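Local coordinates for protein Pbp related beta-lactamase (Pyrococcus abyssi, PDB 2QMI) that probably acts as a serine peptidase of the penicillin-binding protein and beta-lactamase family, working as a self-compartmentalizing octamer, at residues 70-75 with 173-178. Residues are numbered along the deposited sequence; the frame is centred on the assembly and turned at random.
Sequences MKLVEE and EKVSGV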
# COMPACT_ATOMS: atom_id res chain seq x y z
N MET A 70 -16.93 53.00 21.44
CA MET A 70 -17.60 54.26 21.14
C MET A 70 -18.31 54.78 22.38
O MET A 70 -18.29 55.98 22.66
CB MET A 70 -18.64 54.07 20.02
CG MET A 70 -18.07 53.74 18.64
SD MET A 70 -17.08 55.07 17.89
CE MET A 70 -15.44 54.56 18.36
N LYS A 71 -18.94 53.88 23.12
CA LYS A 71 -19.67 54.24 24.32
C LYS A 71 -18.73 54.88 25.34
O LYS A 71 -18.96 56.00 25.80
CB LYS A 71 -20.33 53.01 24.93
CG LYS A 71 -21.41 53.33 25.95
CD LYS A 71 -22.26 52.11 26.26
CE LYS A 71 -23.36 52.45 27.25
NZ LYS A 71 -22.79 52.96 28.52
N LEU A 72 -17.66 54.17 25.68
CA LEU A 72 -16.69 54.66 26.65
C LEU A 72 -16.09 56.00 26.22
O LEU A 72 -15.76 56.82 27.06
CB LEU A 72 -15.59 53.62 26.86
CG LEU A 72 -16.06 52.28 27.43
CD1 LEU A 72 -14.92 51.27 27.40
CD2 LEU A 72 -16.58 52.48 28.86
N VAL A 73 -15.96 56.21 24.91
CA VAL A 73 -15.41 57.47 24.40
C VAL A 73 -16.43 58.59 24.61
O VAL A 73 -16.11 59.69 25.08
CB VAL A 73 -15.07 57.36 22.90
CG1 VAL A 73 -14.57 58.69 22.37
CG2 VAL A 73 -14.01 56.29 22.71
N GLU A 74 -17.68 58.30 24.26
CA GLU A 74 -18.76 59.25 24.41
C GLU A 74 -18.95 59.64 25.87
O GLU A 74 -19.40 60.74 26.17
CB GLU A 74 -20.05 58.66 23.87
CG GLU A 74 -21.29 59.36 24.33
CD GLU A 74 -22.43 59.18 23.36
OE1 GLU A 74 -22.66 58.03 22.93
OE2 GLU A 74 -23.08 60.19 23.04
N GLU A 75 -18.63 58.73 26.78
CA GLU A 75 -18.77 58.99 28.21
C GLU A 75 -17.48 59.55 28.81
O GLU A 75 -17.34 59.68 30.03
CB GLU A 75 -19.21 57.71 28.93
CG GLU A 75 -20.71 57.44 28.82
CD GLU A 75 -21.09 56.00 29.13
OE1 GLU A 75 -20.38 55.34 29.91
OE2 GLU A 75 -22.12 55.52 28.59
N GLU A 173 -11.71 46.55 29.49
CA GLU A 173 -11.69 46.13 30.88
C GLU A 173 -10.93 47.17 31.72
O GLU A 173 -11.35 47.52 32.82
CB GLU A 173 -11.03 44.76 31.03
CG GLU A 173 -11.60 43.69 30.10
CD GLU A 173 -11.17 42.29 30.49
OE1 GLU A 173 -9.99 42.11 30.88
OE2 GLU A 173 -12.00 41.36 30.41
N LYS A 174 -9.82 47.64 31.18
CA LYS A 174 -8.99 48.62 31.86
C LYS A 174 -9.80 49.87 32.20
O LYS A 174 -9.72 50.40 33.31
CB LYS A 174 -7.79 49.00 30.99
CG LYS A 174 -6.97 50.17 31.53
CD LYS A 174 -6.29 49.81 32.84
CE LYS A 174 -5.58 51.02 33.44
NZ LYS A 174 -4.92 50.67 34.73
N VAL A 175 -10.59 50.34 31.24
CA VAL A 175 -11.39 51.54 31.43
C VAL A 175 -12.72 51.37 32.15
O VAL A 175 -13.06 52.20 32.99
CB VAL A 175 -11.65 52.24 30.07
CG1 VAL A 175 -12.60 53.41 30.26
CG2 VAL A 175 -10.33 52.72 29.48
N SER A 176 -13.46 50.31 31.85
CA SER A 176 -14.76 50.08 32.47
C SER A 176 -14.70 49.51 33.88
O SER A 176 -15.64 49.64 34.66
CB SER A 176 -15.60 49.12 31.62
OG SER A 176 -15.20 47.77 31.83
N GLY A 177 -13.59 48.85 34.21
CA GLY A 177 -13.45 48.27 35.53
C GLY A 177 -14.02 46.86 35.63
O GLY A 177 -13.81 46.19 36.64
N VAL A 178 -14.74 46.41 34.61
CA VAL A 178 -15.30 45.06 34.61
C VAL A 178 -14.73 44.21 33.47
O VAL A 178 -13.93 44.68 32.66
CB VAL A 178 -16.86 45.09 34.51
CG1 VAL A 178 -17.45 45.74 35.76
CG2 VAL A 178 -17.30 45.84 33.27
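The CA atoms of L72 and S176 are the nearest pair across the contact, 7.7 Å apart, where the last turns of helix 61-74 and helix 162-176 meet. Both helices end here: E75 has already left helical angles, and G177 does so with positive phi (88°), a conformation that favours glycine. L72 makes the whole contact from its side. With CG anti to the backbone C (chi1 -62°), its two methyls fork over the facing helix: L72 CD1 comes 4.3 Å from CG1 of V175, while L72 CD2 lies 4.5 Å from CB of S176. Y183 of helix 180-189 also touches both L72 and S176, and F87 packs on V175. The S176 hydroxyl stays with the end of its own helix. S176 OG accepts from V178 N at 3.1 Å in a nearly straight bond (164°), an ST turn, and is also hydrogen-bonded to I172 O. On the other helix K71 NZ reaches E75 OE2 at 2.6 Å, meeting the syn lone pair of the carboxylate in a salt bridge one turn along. Between 70-75 and 173-178 themselves no hydrogen bond or salt bridge forms; this small contact, burying just 108 Å², rests on L72 against V175 and the S176 CB, with Y183 alongside.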